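Local coordinates for protein pyroglutatmate porin OpdO (Pseudomonas aeruginosa, PDB 3SZV) that probably serves as an outer-membrane porin, a beta-barrel channel of the OprD family that lets small solutes such as carboxylates enter the cell, at residues 125-130 and 164-169; 132-137 and 144-149; 199-202 and 206-209. All coordinates share one frame; numbering follows the deposited sequence.

Contacts 1 and 2 are buried inside the barrel, and contact 3 lies at its surface. The first two adjoin, with centres about 4 Å apart, and both tie the inward loop after strand 120-124 to the wall made by strands 145-147 and 159-170. Contact 1 is purely apolar between its two segments. Contact 2 adds two hydrogen bonds to its apolar packing. Asn169 ND2 of contact 1 also probably bonds Glu144 OE2 of contact 2. The centre of contact 3 is about 24 Å from that of contact 1 and about 22 Å from that of contact 2. It joins two successive wall strands by backbone bonds and a shared water, and detergent lies along one face.

Contact 1 of 3, residues 125-130 and 164-169; sequences GALHFK and AHLDRN. With C8E ((hydroxyethyloxy)tri(ethyloxy)octane), chain I.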
ATOM      1  N   GLY A 125       1.047  -0.168  18.492  1.00 15.76           N
ATOM      2  CA  GLY A 125      -0.377   0.134  18.499  1.00 15.62           C
ATOM      3  C   GLY A 125      -0.933   0.130  17.089  1.00 14.27           C
ATOM      4  O   GLY A 125      -0.762  -0.849  16.366  1.00 15.31           O
ATOM      5  N   ALA A 126      -1.607   1.208  16.699  1.00 14.82           N
ATOM      6  CA  ALA A 126      -2.128   1.318  15.340  1.00 13.97           C
ATOM      7  C   ALA A 126      -0.987   1.574  14.361  1.00 14.36           C
ATOM      8  O   ALA A 126      -0.170   2.482  14.567  1.00 17.04           O
ATOM      9  CB  ALA A 126      -3.179   2.452  15.268  1.00 16.21           C
ATOM     10  N   LEU A 127      -0.938   0.786  13.296  1.00 14.18           N
ATOM     11  CA  LEU A 127       0.130   0.894  12.302  1.00 14.32           C
ATOM     12  C   LEU A 127      -0.429   0.991  10.893  1.00 14.63           C
ATOM     13  O   LEU A 127      -1.466   0.415  10.571  1.00 15.46           O
ATOM     14  CB  LEU A 127       1.042  -0.335  12.361  1.00 14.54           C
ATOM     15  CG  LEU A 127       1.717  -0.574  13.705  1.00 14.34           C
ATOM     16  CD1 LEU A 127       2.442  -1.917  13.657  1.00 15.82           C
ATOM     17  CD2 LEU A 127       2.677   0.560  14.060  1.00 15.97           C
ATOM     18  N   HIS A 128       0.291   1.720  10.045  1.00 13.14           N
ATOM     19  CA  HIS A 128      -0.049   1.835   8.632  1.00 13.46           C
ATOM     20  C   HIS A 128       1.251   2.115   7.901  1.00 12.66           C
ATOM     21  O   HIS A 128       1.865   3.167   8.087  1.00 14.55           O
ATOM     22  CB  HIS A 128      -1.080   2.953   8.378  1.00 14.04           C
ATOM     23  CG  HIS A 128      -1.508   3.057   6.948  1.00 15.74           C
ATOM     24  ND1 HIS A 128      -2.695   2.527   6.478  1.00 14.12           N
ATOM     25  CD2 HIS A 128      -0.906   3.626   5.876  1.00 17.41           C
ATOM     26  CE1 HIS A 128      -2.798   2.761   5.183  1.00 15.74           C
ATOM     27  NE2 HIS A 128      -1.723   3.428   4.789  1.00 17.51           N
ATOM     28  N   PHE A 129       1.706   1.146   7.114  1.00 12.68           N
ATOM     29  CA  PHE A 129       3.001   1.267   6.466  1.00 12.67           C
ATOM     30  C   PHE A 129       3.030   0.365   5.240  1.00 11.88           C
ATOM     31  O   PHE A 129       2.117  -0.457   5.031  1.00 12.63           O
ATOM     32  CB  PHE A 129       4.126   0.896   7.453  1.00 13.76           C
ATOM     33  CG  PHE A 129       4.098  -0.548   7.889  1.00 12.98           C
ATOM     34  CD1 PHE A 129       3.278  -0.972   8.934  1.00 14.40           C
ATOM     35  CD2 PHE A 129       4.894  -1.490   7.257  1.00 13.10           C
ATOM     36  CE1 PHE A 129       3.257  -2.316   9.337  1.00 14.02           C
ATOM     37  CE2 PHE A 129       4.883  -2.827   7.645  1.00 14.10           C
ATOM     38  CZ  PHE A 129       4.062  -3.254   8.680  1.00 13.35           C
ATOM     39  N   LYS A 130       4.074   0.527   4.434  1.00 11.74           N
ATOM     40  CA  LYS A 130       4.275  -0.234   3.211  1.00 11.80           C
ATOM     41  C   LYS A 130       5.591  -0.992   3.304  1.00 14.17           C
ATOM     42  O   LYS A 130       6.614  -0.444   3.726  1.00 14.35           O
ATOM     43  CB  LYS A 130       4.359   0.704   1.998  1.00 14.46           C
ATOM     44  CG  LYS A 130       3.252   1.742   1.874  1.00 18.02           C
ATOM     45  CD  LYS A 130       1.915   1.122   1.539  1.00 17.20           C
ATOM     46  CE  LYS A 130       0.899   2.244   1.277  1.00 20.89           C
ATOM     47  NZ  LYS A 130      -0.413   1.734   0.766  1.00 18.30           N
ATOM     48  N   ALA A 164       8.473  -6.244  12.075  1.00 15.42           N
ATOM     49  CA  ALA A 164       7.190  -6.032  12.718  1.00 14.43           C
ATOM     50  C   ALA A 164       6.621  -7.328  13.252  1.00 13.72           C
ATOM     51  O   ALA A 164       6.888  -8.422  12.714  1.00 14.48           O
ATOM     52  CB  ALA A 164       6.201  -5.390  11.741  1.00 17.39           C
ATOM     53  N   HIS A 165       5.845  -7.189  14.320  1.00 16.16           N
ATOM     54  CA  HIS A 165       4.949  -8.227  14.797  1.00 14.55           C
ATOM     55  C   HIS A 165       3.548  -7.637  14.798  1.00 15.61           C
ATOM     56  O   HIS A 165       3.286  -6.676  15.523  1.00 15.29           O
ATOM     57  CB  HIS A 165       5.318  -8.670  16.208  1.00 15.84           C
ATOM     58  CG  HIS A 165       4.297  -9.570  16.824  1.00 16.94           C
ATOM     59  ND1 HIS A 165       4.164 -10.895  16.468  1.00 19.42           N
ATOM     60  CD2 HIS A 165       3.338  -9.330  17.749  1.00 20.77           C
ATOM     61  CE1 HIS A 165       3.175 -11.435  17.157  1.00 20.84           C
ATOM     62  NE2 HIS A 165       2.656 -10.507  17.941  1.00 23.50           N
ATOM     63  N   LEU A 166       2.665  -8.207  13.974  1.00 15.25           N
ATOM     64  CA  LEU A 166       1.293  -7.724  13.853  1.00 13.80           C
ATOM     65  C   LEU A 166       0.360  -8.799  14.352  1.00 14.65           C
ATOM     66  O   LEU A 166       0.601  -9.992  14.112  1.00 15.33           O
ATOM     67  CB  LEU A 166       0.942  -7.427  12.396  1.00 14.45           C
ATOM     68  CG  LEU A 166       1.940  -6.613  11.571  1.00 13.50           C
ATOM     69  CD1 LEU A 166       1.466  -6.461  10.126  1.00 15.05           C
ATOM     70  CD2 LEU A 166       2.210  -5.250  12.222  1.00 15.35           C
ATOM     71  N   ASP A 167      -0.711  -8.414  15.034  1.00 14.87           N
ATOM     72  CA  ASP A 167      -1.661  -9.428  15.456  1.00 16.50           C
ATOM     73  C   ASP A 167      -3.116  -9.171  15.089  1.00 17.05           C
ATOM     74  O   ASP A 167      -3.975  -9.992  15.393  1.00 18.74           O
ATOM     75  CB  ASP A 167      -1.493  -9.805  16.933  1.00 17.37           C
ATOM     76  CG  ASP A 167      -1.900  -8.705  17.878  1.00 18.15           C
ATOM     77  OD1 ASP A 167      -2.375  -7.644  17.413  1.00 17.55           O
ATOM     78  OD2 ASP A 167      -1.767  -8.935  19.106  1.00 20.79           O
ATOM     79  N   ARG A 168      -3.387  -8.047  14.432  1.00 15.08           N
ATOM     80  CA  ARG A 168      -4.745  -7.751  13.967  1.00 17.10           C
ATOM     81  C   ARG A 168      -4.725  -6.956  12.682  1.00 15.58           C
ATOM     82  O   ARG A 168      -3.773  -6.213  12.416  1.00 14.22           O
ATOM     83  CB  ARG A 168      -5.532  -6.918  14.985  1.00 17.50           C
ATOM     84  CG  ARG A 168      -5.618  -7.495  16.391  1.00 19.43           C
ATOM     85  CD  ARG A 168      -6.644  -8.602  16.495  1.00 24.44           C
ATOM     86  NE  ARG A 168      -6.866  -8.962  17.892  1.00 29.23           N
ATOM     87  CZ  ARG A 168      -6.176  -9.892  18.544  1.00 33.49           C
ATOM     88  NH1 ARG A 168      -5.218 -10.572  17.926  1.00 28.37           N
ATOM     89  NH2 ARG A 168      -6.449 -10.147  19.820  1.00 34.89           N
ATOM     90  N   ASN A 169      -5.827  -7.074  11.939  1.00 17.00           N
ATOM     91  CA  ASN A 169      -6.093  -6.340  10.709  1.00 14.43           C
ATOM     92  C   ASN A 169      -7.411  -5.597  10.897  1.00 15.95           C
ATOM     93  O   ASN A 169      -8.427  -6.217  11.208  1.00 18.73           O
ATOM     94  CB  ASN A 169      -6.242  -7.374   9.584  1.00 15.08           C
ATOM     95  CG  ASN A 169      -6.211  -6.785   8.174  1.00 18.45           C
ATOM     96  OD1 ASN A 169      -6.225  -7.551   7.192  1.00 21.22           O
ATOM     97  ND2 ASN A 169      -6.162  -5.472   8.051  1.00 14.83           N
TER
HETATM   98  C4  C8E I 392       9.988 -18.160   3.408  1.00 29.40           C
HETATM   99  C5  C8E I 392      10.486 -18.107   4.849  1.00 43.80           C
HETATM  100  C6  C8E I 392       9.803 -16.962   5.588  1.00 21.66           C
HETATM  101  C7  C8E I 392       9.498 -17.314   7.034  1.00 35.82           C
HETATM  102  C8  C8E I 392      10.729 -17.297   7.930  1.00 50.52           C
HETATM  103  O9  C8E I 392      10.364 -16.822   9.212  1.00 70.81           O
HETATM  104  C10 C8E I 392       9.951 -15.472   9.209  1.00 55.78           C
HETATM  105  C11 C8E I 392      10.844 -14.773  10.225  1.00 61.22           C
HETATM  106  O12 C8E I 392      10.648 -13.383  10.303  1.00 51.80           O
HETATM  107  C13 C8E I 392      11.128 -12.915  11.544  1.00 57.83           C
HETATM  108  C14 C8E I 392      10.328 -11.721  12.048  1.00 58.24           C
HETATM  109  O15 C8E I 392      11.031 -11.131  13.118  1.00 71.47           O
HETATM  110  C16 C8E I 392      10.196 -10.521  14.076  1.00 49.42           C
HETATM  111  C17 C8E I 392      10.302  -9.001  13.929  1.00 53.02           C
HETATM  112  O18 C8E I 392       9.623  -8.331  14.969  1.00 65.04           O
HETATM  113  C19 C8E I 392      10.401  -7.319  15.574  1.00 61.07           C
HETATM  114  C20 C8E I 392       9.629  -6.003  15.568  1.00 47.38           C
HETATM  115  O21 C8E I 392       9.289  -5.644  16.890  1.00 58.41           O
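Leu127 and Leu166 touch across an intervening strand. Their CA atoms are 8.8 Å apart, yet Leu127 CD1 comes within 3.6 Å of Leu166 CD2. The setting is the barrel wall of an OprD-family porin. The chain turns a corner at Gly125 and Ala126 and leaves strand 120-124. It then runs into the long loop that folds into the barrel, consistent with the constriction loop L3 of related porins. The backbone of Leu127 pairs with Phe146 of strand 145-147, and that strand pairs in turn with strand 159-170. Leu127 and Leu166 therefore meet over a gap of two strand spacings.

The two leucines approach at a slant. In each, CG is anti to the carbonyl carbon, which lets an end methyl reach the other. Leu166 does not start out aimed at the loop, but its CD2 branch turns back to it. Leu166 CD2 also sits at the edge of the Phe129 ring, near its plane, 4.2 Å from Phe129 CE1. CG of Phe129 sits between the backbone N and the carbonyl carbon (chi1 65°), and the ring reaches toward Leu166 and Ala164. Phe129 CZ is 4.3 Å from Ala164 CB. Phe194 and Leu150 pack around this patch.

Ala164 lies between two environments. Its methyl faces the phenylalanine, while Ala164 O is 3.5 Å from O18 of a bound C8E detergent.

Farther along the strand, Asp167 and Arg168 both face Arg147 and form a classic beta bulge. Asp167 OD1 makes a salt bridge to Arg147 NE. Arg168 curls back on the bulge. Arg168 NH1 bonds Asp167 O at 2.9 Å, with that oxygen close to the guanidinium plane but the donor 47° above the carbonyl plane.

Contact 2 of 3, residues 132-137 and 144-149; sequences PLVSAN and ELFRGA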
ATOM      1  N   PRO A 132       7.568  -4.854   1.361  1.00 11.13           N
ATOM      2  CA  PRO A 132       7.315  -5.902   0.367  1.00 10.97           C
ATOM      3  C   PRO A 132       6.361  -6.984   0.870  1.00 11.19           C
ATOM      4  O   PRO A 132       5.492  -7.413   0.090  1.00 12.96           O
ATOM      5  CB  PRO A 132       8.720  -6.458   0.094  1.00 11.58           C
ATOM      6  CG  PRO A 132       9.600  -5.233   0.265  1.00 11.74           C
ATOM      7  CD  PRO A 132       9.010  -4.530   1.469  1.00 13.12           C
ATOM      8  N   LEU A 133       6.491  -7.428   2.113  1.00 10.59           N
ATOM      9  CA  LEU A 133       5.697  -8.570   2.587  1.00 11.40           C
ATOM     10  C   LEU A 133       4.374  -8.186   3.233  1.00 11.70           C
ATOM     11  O   LEU A 133       3.543  -9.059   3.489  1.00 12.22           O
ATOM     12  CB  LEU A 133       6.516  -9.445   3.542  1.00 11.98           C
ATOM     13  CG  LEU A 133       7.741 -10.072   2.872  1.00 12.42           C
ATOM     14  CD1 LEU A 133       8.459 -10.929   3.914  1.00 15.53           C
ATOM     15  CD2 LEU A 133       7.370 -10.934   1.661  1.00 13.28           C
ATOM     16  N   VAL A 134       4.192  -6.900   3.522  1.00 10.92           N
ATOM     17  CA  VAL A 134       2.918  -6.432   4.064  1.00 10.94           C
ATOM     18  C   VAL A 134       2.773  -4.942   3.860  1.00 11.55           C
ATOM     19  O   VAL A 134       3.653  -4.162   4.241  1.00 12.38           O
ATOM     20  CB  VAL A 134       2.750  -6.816   5.542  1.00 12.00           C
ATOM     21  CG1 VAL A 134       3.893  -6.276   6.409  1.00 13.60           C
ATOM     22  CG2 VAL A 134       1.420  -6.278   6.062  1.00 14.72           C
ATOM     23  N   SER A 135       1.673  -4.556   3.218  1.00 11.31           N
ATOM     24  CA  SER A 135       1.388  -3.145   2.947  1.00 11.41           C
ATOM     25  C   SER A 135      -0.057  -2.825   3.256  1.00 10.39           C
ATOM     26  O   SER A 135      -0.967  -3.453   2.709  1.00 11.42           O
ATOM     27  CB  SER A 135       1.631  -2.816   1.474  1.00 13.81           C
ATOM     28  OG  SER A 135       3.022  -2.859   1.133  1.00 13.12           O
ATOM     29  N   ALA A 136      -0.273  -1.840   4.121  1.00 11.19           N
ATOM     30  CA  ALA A 136      -1.628  -1.405   4.455  1.00 12.14           C
ATOM     31  C   ALA A 136      -2.247  -0.654   3.297  1.00 12.77           C
ATOM     32  O   ALA A 136      -1.599   0.179   2.663  1.00 15.62           O
ATOM     33  CB  ALA A 136      -1.607  -0.533   5.704  1.00 13.62           C
ATOM     34  N   ASN A 137      -3.515  -0.945   3.024  1.00 12.79           N
ATOM     35  CA  ASN A 137      -4.237  -0.304   1.937  1.00 14.50           C
ATOM     36  C   ASN A 137      -4.830   1.042   2.316  1.00 15.12           C
ATOM     37  O   ASN A 137      -5.271   1.244   3.455  1.00 15.17           O
ATOM     38  CB  ASN A 137      -5.377  -1.207   1.494  1.00 14.59           C
ATOM     39  CG  ASN A 137      -6.234  -0.564   0.441  1.00 16.92           C
ATOM     40  OD1 ASN A 137      -7.198   0.148   0.751  1.00 18.06           O
ATOM     41  ND2 ASN A 137      -5.880  -0.780  -0.819  1.00 17.39           N
ATOM     42  N   GLU A 144      -6.869   1.033   5.883  1.00 15.29           N
ATOM     43  CA  GLU A 144      -6.608  -0.176   6.649  1.00 14.96           C
ATOM     44  C   GLU A 144      -5.592   0.141   7.765  1.00 15.42           C
ATOM     45  O   GLU A 144      -4.669   0.937   7.567  1.00 15.80           O
ATOM     46  CB  GLU A 144      -6.049  -1.259   5.718  1.00 15.61           C
ATOM     47  CG  GLU A 144      -5.755  -2.595   6.397  1.00 15.58           C
ATOM     48  CD  GLU A 144      -5.134  -3.614   5.459  1.00 16.23           C
ATOM     49  OE1 GLU A 144      -4.527  -3.212   4.457  1.00 14.90           O
ATOM     50  OE2 GLU A 144      -5.269  -4.831   5.720  1.00 15.62           O
ATOM     51  N   LEU A 145      -5.756  -0.477   8.935  1.00 14.06           N
ATOM     52  CA  LEU A 145      -4.769  -0.372  10.012  1.00 14.12           C
ATOM     53  C   LEU A 145      -4.388  -1.772  10.457  1.00 15.17           C
ATOM     54  O   LEU A 145      -5.196  -2.707  10.373  1.00 16.76           O
ATOM     55  CB  LEU A 145      -5.329   0.389  11.223  1.00 16.02           C
ATOM     56  CG  LEU A 145      -5.741   1.833  10.988  1.00 13.82           C
ATOM     57  CD1 LEU A 145      -6.428   2.387  12.225  1.00 17.43           C
ATOM     58  CD2 LEU A 145      -4.531   2.665  10.616  1.00 16.41           C
ATOM     59  N   PHE A 146      -3.151  -1.928  10.908  1.00 13.41           N
ATOM     60  CA  PHE A 146      -2.756  -3.140  11.609  1.00 13.27           C
ATOM     61  C   PHE A 146      -2.535  -2.809  13.072  1.00 15.20           C
ATOM     62  O   PHE A 146      -2.206  -1.669  13.421  1.00 16.97           O
ATOM     63  CB  PHE A 146      -1.460  -3.715  11.028  1.00 13.36           C
ATOM     64  CG  PHE A 146      -1.538  -4.030   9.570  1.00 12.84           C
ATOM     65  CD1 PHE A 146      -0.706  -3.391   8.659  1.00 15.07           C
ATOM     66  CD2 PHE A 146      -2.436  -4.983   9.110  1.00 15.55           C
ATOM     67  CE1 PHE A 146      -0.768  -3.694   7.299  1.00 15.87           C
ATOM     68  CE2 PHE A 146      -2.503  -5.298   7.736  1.00 16.34           C
ATOM     69  CZ  PHE A 146      -1.667  -4.634   6.844  1.00 15.35           C
ATOM     70  N   ARG A 147      -2.733  -3.796  13.932  1.00 12.96           N
ATOM     71  CA  ARG A 147      -2.338  -3.675  15.327  1.00 14.77           C
ATOM     72  C   ARG A 147      -1.023  -4.415  15.500  1.00 14.07           C
ATOM     73  O   ARG A 147      -0.897  -5.574  15.100  1.00 14.66           O
ATOM     74  CB  ARG A 147      -3.397  -4.272  16.257  1.00 14.77           C
ATOM     75  CG  ARG A 147      -3.162  -3.902  17.725  1.00 15.25           C
ATOM     76  CD  ARG A 147      -4.223  -4.477  18.641  1.00 17.03           C
ATOM     77  NE  ARG A 147      -3.887  -5.846  19.044  1.00 17.21           N
ATOM     78  CZ  ARG A 147      -4.395  -6.438  20.119  1.00 18.97           C
ATOM     79  NH1 ARG A 147      -5.268  -5.789  20.889  1.00 23.04           N
ATOM     80  NH2 ARG A 147      -4.019  -7.671  20.429  1.00 22.67           N
ATOM     81  N   GLY A 148      -0.033  -3.757  16.085  1.00 14.96           N
ATOM     82  CA  GLY A 148       1.220  -4.447  16.326  1.00 16.76           C
ATOM     83  C   GLY A 148       2.362  -3.533  16.697  1.00 14.39           C
ATOM     84  O   GLY A 148       2.154  -2.405  17.151  1.00 16.13           O
ATOM     85  N   ALA A 149       3.576  -4.034  16.498  1.00 13.79           N
ATOM     86  CA  ALA A 149       4.782  -3.274  16.767  1.00 15.06           C
ATOM     87  C   ALA A 149       5.631  -3.254  15.510  1.00 15.42           C
ATOM     88  O   ALA A 149       5.781  -4.284  14.831  1.00 16.35           O
ATOM     89  CB  ALA A 149       5.551  -3.890  17.932  1.00 17.65           C
TER
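Asn137 and Glu144 are joined by two hydrogen bonds that close the base of the short loop between them. Asn137 N donates to Glu144 OE1 at 2.9 Å, and the bond is fairly straight at 165°. OE1 receives it on the anti lone pair, away from the other carboxylate oxygen. In return Glu144 N donates to Asn137 O at 2.9 Å, so one glutamate uses both its main chain and its side chain on the same partner. CG of Glu144 is anti to the backbone N (chi1 -179°), and the chain beyond it is extended. That carries Glu144 OE1 alongside the loop backbone, 3.4 Å from Ala136 CA. The second oxygen, OE2, is taken by Asn169 ND2, so the buried carboxylate is gripped on both oxygens. The amide of Asn137 turns elsewhere, with ND2 bonded to Asp293 and Thr139 and OD1 to Asn172.

The apolar contacts gather on one end of the Phe146 ring. Val134 CG2 is 3.6 Å from Phe146 CZ, and Ala136 CB is 3.6 Å from Phe146 CE1. Both methyls come in obliquely. Ser135 C lies at the ring edge, 4.2 Å from Phe146 CE1. Val134 and Phe146 run past one another in opposite directions.

The 132-137 segment has no regular secondary structure and belongs to the inward-folded loop, probably the L3 constriction loop of this family. Phe146 also touches Leu166 and Asn169 of strand 159-170. Phe192 and Phe194 of strand 186-200 back Val134, and Leu133 reaches Phe222 of strand 218-230.

Contact 3 of 3, residues 199-202 and 206-209; sequences YRLT and TASL. With C8E ((hydroxyethyloxy)tri(ethyloxy)octane), chain B.
Thr206 packs over the backbone of Tyr199 and beside Arg200, its non-hydrogen-bonded partner in the antiparallel pairing. Thr206 CG2 is 3.6 Å from Tyr199 O, and its CA-H also points at that oxygen. OG1 lies on the other branch, anti to the carbonyl carbon (chi1 -58°), near the Arg200 chain. A water links the two side chains. It lies at the edge of the guanidinium, in its plane, and accepts from Arg200 NE at 2.9 Å. It donates to Thr202 O and also bonds Thr206 OG1 at 2.7 Å. Arg200 NH2 bonds Pro203 O in the turn.

Ala207 and Tyr199 form the hydrogen-bonded pair. Tyr199 N donates to Ala207 O, and Ala207 N to Tyr199 O, each at 2.8 Å. This is the turn end of the beta hairpin of strands 186-200 and 205-214, two neighbours in the porin barrel wall. The turn is short and probably periplasmic. Leu201 and Thr202 both face Leu205, which makes a classic beta bulge.

The methyl of Ala207 points to the same face as Tyr199, the outer one. Leu201 CD1 comes to 4.0 Å from Ala207 CB. A C8E detergent lies along this face, with its O18 3.5 Å from Ala207 CB and its C13 3.7 Å from Tyr199 CB.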
ATOM      1  N   TYR A 199      19.216  -2.202   1.245  1.00 15.25           N
ATOM      2  CA  TYR A 199      20.605  -1.790   1.297  1.00 16.05           C
ATOM      3  C   TYR A 199      21.047  -1.111   0.011  1.00 17.50           C
ATOM      4  O   TYR A 199      20.994  -1.714  -1.069  1.00 16.99           O
ATOM      5  CB  TYR A 199      21.514  -2.993   1.599  1.00 18.32           C
ATOM      6  CG  TYR A 199      22.966  -2.580   1.687  1.00 23.20           C
ATOM      7  CD1 TYR A 199      23.335  -1.484   2.449  1.00 21.62           C
ATOM      8  CD2 TYR A 199      23.959  -3.252   0.990  1.00 27.89           C
ATOM      9  CE1 TYR A 199      24.648  -1.070   2.532  1.00 29.45           C
ATOM     10  CE2 TYR A 199      25.291  -2.840   1.066  1.00 31.30           C
ATOM     11  CZ  TYR A 199      25.623  -1.747   1.842  1.00 35.45           C
ATOM     12  OH  TYR A 199      26.933  -1.313   1.938  1.00 33.81           O
ATOM     13  N   ARG A 200      21.483   0.140   0.126  1.00 19.09           N
ATOM     14  CA  ARG A 200      22.024   0.852  -1.021  1.00 18.43           C
ATOM     15  C   ARG A 200      23.463   0.401  -1.283  1.00 19.03           C
ATOM     16  O   ARG A 200      24.401   0.868  -0.634  1.00 23.85           O
ATOM     17  CB  ARG A 200      21.921   2.365  -0.801  1.00 19.95           C
ATOM     18  CG  ARG A 200      20.487   2.796  -0.488  1.00 19.64           C
ATOM     19  CD  ARG A 200      20.366   4.299  -0.369  1.00 26.67           C
ATOM     20  NE  ARG A 200      20.594   4.945  -1.657  1.00 25.11           N
ATOM     21  CZ  ARG A 200      20.626   6.260  -1.831  1.00 30.77           C
ATOM     22  NH1 ARG A 200      20.455   7.069  -0.792  1.00 32.98           N
ATOM     23  NH2 ARG A 200      20.835   6.760  -3.039  1.00 29.00           N
ATOM     24  N   LEU A 201      23.613  -0.543  -2.209  1.00 20.52           N
ATOM     25  CA  LEU A 201      24.935  -1.065  -2.584  1.00 20.43           C
ATOM     26  C   LEU A 201      25.776   0.030  -3.213  1.00 24.60           C
ATOM     27  O   LEU A 201      26.994   0.068  -3.041  1.00 27.63           O
ATOM     28  CB  LEU A 201      24.780  -2.215  -3.578  1.00 21.52           C
ATOM     29  CG  LEU A 201      23.846  -3.364  -3.196  1.00 24.82           C
ATOM     30  CD1 LEU A 201      23.872  -4.438  -4.270  1.00 30.23           C
ATOM     31  CD2 LEU A 201      24.258  -3.946  -1.864  1.00 30.85           C
ATOM     32  N   THR A 202      25.108   0.882  -3.982  1.00 23.30           N
ATOM     33  CA  THR A 202      25.702   2.068  -4.572  1.00 24.39           C
ATOM     34  C   THR A 202      24.612   3.127  -4.514  1.00 20.99           C
ATOM     35  O   THR A 202      23.475   2.824  -4.157  1.00 21.30           O
ATOM     36  CB  THR A 202      26.113   1.851  -6.042  1.00 25.45           C
ATOM     37  OG1 THR A 202      24.940   1.793  -6.863  1.00 25.07           O
ATOM     38  CG2 THR A 202      26.908   0.555  -6.207  1.00 27.98           C
ATOM     39  N   THR A 206      19.880  -0.544  -5.155  1.00 16.36           N
ATOM     40  CA  THR A 206      19.404  -0.949  -3.833  1.00 16.20           C
ATOM     41  C   THR A 206      18.902  -2.390  -3.841  1.00 14.83           C
ATOM     42  O   THR A 206      18.048  -2.750  -4.652  1.00 16.38           O
ATOM     43  CB  THR A 206      18.268  -0.021  -3.362  1.00 16.56           C
ATOM     44  OG1 THR A 206      18.759   1.316  -3.347  1.00 20.28           O
ATOM     45  CG2 THR A 206      17.815  -0.391  -1.955  1.00 18.34           C
ATOM     46  N   ALA A 207      19.442  -3.195  -2.939  1.00 15.24           N
ATOM     47  CA  ALA A 207      19.090  -4.604  -2.829  1.00 15.64           C
ATOM     48  C   ALA A 207      18.239  -4.791  -1.588  1.00 16.63           C
ATOM     49  O   ALA A 207      18.544  -4.222  -0.538  1.00 17.66           O
ATOM     50  CB  ALA A 207      20.350  -5.443  -2.720  1.00 19.25           C
ATOM     51  N   SER A 208      17.190  -5.598  -1.696  1.00 15.92           N
ATOM     52  CA  SER A 208      16.288  -5.808  -0.571  1.00 15.43           C
ATOM     53  C   SER A 208      16.055  -7.286  -0.329  1.00 14.44           C
ATOM     54  O   SER A 208      15.960  -8.074  -1.271  1.00 14.74           O
ATOM     55  CB  SER A 208      14.949  -5.115  -0.823  1.00 14.12           C
ATOM     56  OG  SER A 208      15.123  -3.700  -0.882  1.00 17.35           O
ATOM     57  N   LEU A 209      15.987  -7.664   0.943  1.00 13.18           N
ATOM     58  CA  LEU A 209      15.668  -9.034   1.329  1.00 13.27           C
ATOM     59  C   LEU A 209      14.765  -8.978   2.557  1.00 12.80           C
ATOM     60  O   LEU A 209      15.157  -8.426   3.599  1.00 13.97           O
ATOM     61  CB  LEU A 209      16.959  -9.812   1.621  1.00 14.36           C
ATOM     62  CG  LEU A 209      16.779 -11.285   1.977  1.00 16.31           C
ATOM     63  CD1 LEU A 209      16.274 -12.064   0.763  1.00 15.84           C
ATOM     64  CD2 LEU A 209      18.088 -11.853   2.474  1.00 20.62           C
TER
HETATM   65  C3  C8E B 385      13.735 -13.127   9.343  1.00 49.62           C
HETATM   66  C4  C8E B 385      15.125 -12.503   9.272  1.00 49.67           C
HETATM   67  C5  C8E B 385      15.429 -11.987   7.871  1.00 48.73           C
HETATM   68  C6  C8E B 385      16.668 -11.102   7.877  1.00 48.77           C
HETATM   69  C7  C8E B 385      16.480  -9.906   6.959  1.00 48.61           C
HETATM   70  C8  C8E B 385      17.485  -9.905   5.817  1.00 47.71           C
HETATM   71  O9  C8E B 385      18.341  -8.794   5.961  1.00 48.01           O
HETATM   72  C10 C8E B 385      19.316  -8.740   4.944  1.00 48.08           C
HETATM   73  C11 C8E B 385      19.066  -7.453   4.163  1.00 48.87           C
HETATM   74  O12 C8E B 385      20.232  -7.008   3.507  1.00 48.25           O
HETATM   75  C13 C8E B 385      19.918  -6.277   2.341  1.00 46.26           C
HETATM   76  C14 C8E B 385      20.687  -6.821   1.147  1.00 45.77           C
HETATM   77  O15 C8E B 385      19.874  -7.778   0.517  1.00 44.57           O
HETATM   78  C16 C8E B 385      20.592  -8.836  -0.071  1.00 45.81           C
HETATM   79  C17 C8E B 385      19.711  -9.396  -1.181  1.00 46.63           C
HETATM   80  O18 C8E B 385      20.077  -8.871  -2.435  1.00 46.66           O
HETATM   81  C19 C8E B 385      19.494  -9.626  -3.473  1.00 49.95           C
HETATM   82  C20 C8E B 385      19.250  -8.762  -4.703  1.00 51.12           C
HETATM   83  O21 C8E B 385      19.181  -9.611  -5.829  1.00 50.95           O
HETATM   84  O   HOH W   1      20.688   3.164  -3.984  1.00 19.02           O